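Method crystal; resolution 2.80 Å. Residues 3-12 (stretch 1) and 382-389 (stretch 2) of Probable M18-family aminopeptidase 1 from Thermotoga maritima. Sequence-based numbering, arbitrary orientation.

Stretch 1, residues 3-12: ERKNVWHHRK
Stretch 2 382-389: EQGVIWQV

Stretch 1 (residues 3–12) has no regular helix or strand. From E3 to N6 its backbone is extended (phi/psi −155/122, −63/154, −111/155 and −101/120). It then bends sharply at V7 (−48/−41) and W8 (−56/−24) and continues through H9 (−95/7), H10 (−141/5) and R11 (−124/−17) to K12 (88/102), the N-cap position right before a helix. The bend is closed by two backbone hydrogen bonds, H9 N to N6 O and H10 N to V7 O, both 2.8 Å, while N6, with chi1 t and its CA-to-CB bond pointing away from stretch 2, accepts from W8 N through OD1 at 2.9 Å.

Stretch 2 leaves a helix at G384, whose positive phi (66/32) completes a Schellman motif and by itself favours glycine. The chain then extends through V385 (−82/131) and I386 (−78/121) into the strand 387–389 (−141/165, −146/154, −84/148). The two chains run in roughly opposite directions, with no backbone hydrogen bond between them: R4 CA lies 6.9 Å from Q388 CA, V7 CA 6.5 Å from I386 CA, and R11 reaches back to G384. The contact buries 385 Å² in total and joins residues at least 372 positions apart in sequence.

I386 is its centre, contributing the largest covered area (119 Å²). Its CA-to-CB bond points toward stretch 1, with chi1 m (−77°) and chi2 p (62°). A branched apolar side chain suits this buried site because it meets several neighbours at once: I386 CG2 packs on V7 CG2 at 3.5 Å and lies 3.7 Å from K5 O, I386 CG1 is 4.2 Å from K5 CB, and I386 CD1 is 4.1 Å from CB of H10 (chi1 m, chi2 −59°). V7, also buried, has chi1 t and offers CG2 although its CA-to-CB bond runs sideways. K5 (m, t, t, m) lends the base of its side chain to the contact while its end leads away, leaving the charged amine out of the apolar patch.

Polar contacts flank this packing. Toward the helix end of stretch 2, R11 (chi1 −119°, between wells; chi2 p, chi3 t, chi4 −174°) donates from NH1 to G384 O at 3.1 Å with a good angle of 159°. The carbonyl lies at the guanidinium edge, near its plane, where N-H groups can point at it. R11 NH1 also comes within 3.2 Å of I386 CD1, so the guanidinium end sits close to the isoleucine tip where it meets the G384 carbonyl.

Toward the strand end, R4 (m, t, m, chi4 −177°) extends to Q388, whose CA-to-CB bond points toward stretch 1 with chi1 p, chi2 t and chi3 −38°. R4 NH1 to Q388 OE1 is short, 2.6 Å, but the 116° angle makes the hydrogen bond weak; OE1 again sits at the guanidinium edge. Both atoms also hydrogen-bond elsewhere in the structure. The CA-to-CB bonds of V385 and W387 point away from stretch 1, alternating with those of I386 and Q388 as expected of an extended chain.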

# COMPACT_ATOMS: atom_id res chain seq x y z
N GLU A 3 9.00 39.53 -31.30
CA GLU A 3 7.57 39.30 -31.15
C GLU A 3 7.02 38.56 -32.37
O GLU A 3 7.14 39.05 -33.49
CB GLU A 3 6.89 40.66 -30.98
CG GLU A 3 5.38 40.69 -31.14
CD GLU A 3 4.84 42.11 -31.06
OE1 GLU A 3 4.93 42.72 -29.97
OE2 GLU A 3 4.33 42.62 -32.08
N ARG A 4 6.43 37.39 -32.16
CA ARG A 4 5.88 36.58 -33.26
C ARG A 4 4.75 37.23 -34.05
O ARG A 4 4.02 38.08 -33.54
CB ARG A 4 5.41 35.22 -32.74
CG ARG A 4 6.53 34.25 -32.41
CD ARG A 4 6.00 32.88 -32.00
NE ARG A 4 5.26 32.93 -30.74
CZ ARG A 4 4.73 31.87 -30.14
NH1 ARG A 4 4.86 30.66 -30.68
NH2 ARG A 4 4.08 32.01 -29.00
N LYS A 5 4.60 36.83 -35.31
CA LYS A 5 3.56 37.37 -36.18
C LYS A 5 2.51 36.32 -36.48
O LYS A 5 2.79 35.13 -36.45
CB LYS A 5 4.15 37.85 -37.51
CG LYS A 5 5.20 38.93 -37.41
CD LYS A 5 5.60 39.38 -38.80
CE LYS A 5 6.72 40.40 -38.74
NZ LYS A 5 6.35 41.56 -37.88
N ASN A 6 1.30 36.78 -36.79
CA ASN A 6 0.22 35.87 -37.14
C ASN A 6 0.06 35.83 -38.65
O ASN A 6 -0.21 36.85 -39.28
CB ASN A 6 -1.10 36.29 -36.48
CG ASN A 6 -2.19 35.24 -36.65
OD1 ASN A 6 -2.73 35.05 -37.74
ND2 ASN A 6 -2.52 34.54 -35.56
N VAL A 7 0.23 34.64 -39.22
CA VAL A 7 0.11 34.48 -40.65
C VAL A 7 -1.14 35.13 -41.25
O VAL A 7 -1.07 35.75 -42.30
CB VAL A 7 0.16 32.99 -41.03
CG1 VAL A 7 -0.08 32.82 -42.52
CG2 VAL A 7 1.53 32.43 -40.66
N TRP A 8 -2.28 35.00 -40.57
CA TRP A 8 -3.53 35.58 -41.08
C TRP A 8 -3.43 37.09 -41.34
O TRP A 8 -4.18 37.63 -42.15
CB TRP A 8 -4.70 35.31 -40.13
CG TRP A 8 -5.08 33.86 -40.04
CD1 TRP A 8 -4.75 33.00 -39.03
CD2 TRP A 8 -5.79 33.08 -41.02
NE1 TRP A 8 -5.21 31.73 -39.32
CE2 TRP A 8 -5.85 31.76 -40.53
CE3 TRP A 8 -6.37 33.38 -42.25
CZ2 TRP A 8 -6.48 30.72 -41.24
CZ3 TRP A 8 -6.99 32.36 -42.96
CH2 TRP A 8 -7.04 31.04 -42.45
N HIS A 9 -2.50 37.75 -40.66
CA HIS A 9 -2.32 39.19 -40.83
C HIS A 9 -1.23 39.54 -41.84
O HIS A 9 -0.88 40.71 -42.00
CB HIS A 9 -1.98 39.84 -39.49
CG HIS A 9 -3.11 39.84 -38.51
ND1 HIS A 9 -2.95 40.23 -37.20
CD2 HIS A 9 -4.41 39.51 -38.65
CE1 HIS A 9 -4.11 40.14 -36.57
NE2 HIS A 9 -5.02 39.71 -37.43
N HIS A 10 -0.69 38.54 -42.52
CA HIS A 10 0.37 38.78 -43.50
C HIS A 10 0.29 37.94 -44.77
O HIS A 10 1.18 38.02 -45.60
CB HIS A 10 1.74 38.53 -42.86
CG HIS A 10 2.02 39.35 -41.65
ND1 HIS A 10 2.02 40.73 -41.66
CD2 HIS A 10 2.33 38.99 -40.38
CE1 HIS A 10 2.32 41.18 -40.46
NE2 HIS A 10 2.52 40.15 -39.66
N ARG A 11 -0.76 37.14 -44.94
CA ARG A 11 -0.79 36.32 -46.14
C ARG A 11 -1.93 36.36 -47.14
O ARG A 11 -1.75 35.87 -48.26
CB ARG A 11 -0.53 34.86 -45.77
CG ARG A 11 0.72 34.31 -46.44
CD ARG A 11 1.95 35.09 -45.99
NE ARG A 11 3.12 34.81 -46.79
CZ ARG A 11 4.34 35.28 -46.52
NH1 ARG A 11 4.52 36.06 -45.47
NH2 ARG A 11 5.36 34.98 -47.31
N LYS A 12 -3.08 36.91 -46.79
CA LYS A 12 -4.18 36.99 -47.76
C LYS A 12 -5.11 35.78 -47.83
O LYS A 12 -4.78 34.75 -48.45
CB LYS A 12 -3.61 37.29 -49.16
CG LYS A 12 -4.59 37.18 -50.31
CD LYS A 12 -3.90 37.47 -51.64
CE LYS A 12 -3.31 38.87 -51.70
NZ LYS A 12 -2.75 39.22 -53.03
N GLU A 382 14.71 36.78 -44.79
CA GLU A 382 14.92 37.51 -46.03
C GLU A 382 13.75 37.38 -47.01
O GLU A 382 13.39 38.35 -47.69
CB GLU A 382 16.23 37.07 -46.68
CG GLU A 382 17.38 38.00 -46.33
CD GLU A 382 18.75 37.40 -46.57
OE1 GLU A 382 18.86 36.45 -47.38
OE2 GLU A 382 19.72 37.88 -45.96
N GLN A 383 13.13 36.20 -47.07
CA GLN A 383 11.99 36.00 -47.95
C GLN A 383 10.69 36.40 -47.24
O GLN A 383 9.59 36.23 -47.78
CB GLN A 383 11.90 34.53 -48.38
CG GLN A 383 13.08 34.03 -49.17
CD GLN A 383 13.47 34.96 -50.30
OE1 GLN A 383 14.06 36.02 -50.07
NE2 GLN A 383 13.14 34.58 -51.52
N GLY A 384 10.83 36.92 -46.02
CA GLY A 384 9.67 37.34 -45.25
C GLY A 384 8.74 36.23 -44.82
O GLY A 384 7.53 36.42 -44.71
N VAL A 385 9.29 35.05 -44.57
CA VAL A 385 8.49 33.91 -44.15
C VAL A 385 8.21 33.98 -42.64
O VAL A 385 9.11 34.19 -41.84
CB VAL A 385 9.22 32.59 -44.45
CG1 VAL A 385 8.27 31.42 -44.27
CG2 VAL A 385 9.77 32.62 -45.85
N ILE A 386 6.94 33.80 -42.28
CA ILE A 386 6.54 33.83 -40.88
C ILE A 386 6.90 32.49 -40.23
O ILE A 386 6.44 31.44 -40.67
CB ILE A 386 5.01 34.08 -40.73
CG1 ILE A 386 4.68 35.55 -40.97
CG2 ILE A 386 4.55 33.69 -39.35
CD1 ILE A 386 5.01 36.05 -42.35
N TRP A 387 7.73 32.52 -39.19
CA TRP A 387 8.11 31.28 -38.51
C TRP A 387 8.20 31.46 -36.99
O TRP A 387 8.22 32.59 -36.48
CB TRP A 387 9.45 30.77 -39.06
CG TRP A 387 10.60 31.68 -38.78
CD1 TRP A 387 10.86 32.89 -39.38
CD2 TRP A 387 11.61 31.51 -37.78
NE1 TRP A 387 11.96 33.48 -38.79
CE2 TRP A 387 12.44 32.65 -37.81
CE3 TRP A 387 11.89 30.49 -36.85
CZ2 TRP A 387 13.53 32.81 -36.95
CZ3 TRP A 387 12.97 30.65 -35.99
CH2 TRP A 387 13.78 31.80 -36.05
N GLN A 388 8.23 30.35 -36.27
CA GLN A 388 8.31 30.36 -34.82
C GLN A 388 9.14 29.18 -34.35
O GLN A 388 9.24 28.18 -35.05
CB GLN A 388 6.89 30.28 -34.23
CG GLN A 388 6.10 29.05 -34.66
CD GLN A 388 4.68 29.03 -34.11
OE1 GLN A 388 4.44 29.42 -32.96
NE2 GLN A 388 3.74 28.54 -34.91
N VAL A 389 9.76 29.29 -33.17
CA VAL A 389 10.56 28.19 -32.65
C VAL A 389 9.63 27.21 -31.95
O VAL A 389 8.62 27.62 -31.40
CB VAL A 389 11.64 28.67 -31.62
CG1 VAL A 389 11.82 30.17 -31.71
CG2 VAL A 389 11.28 28.24 -30.21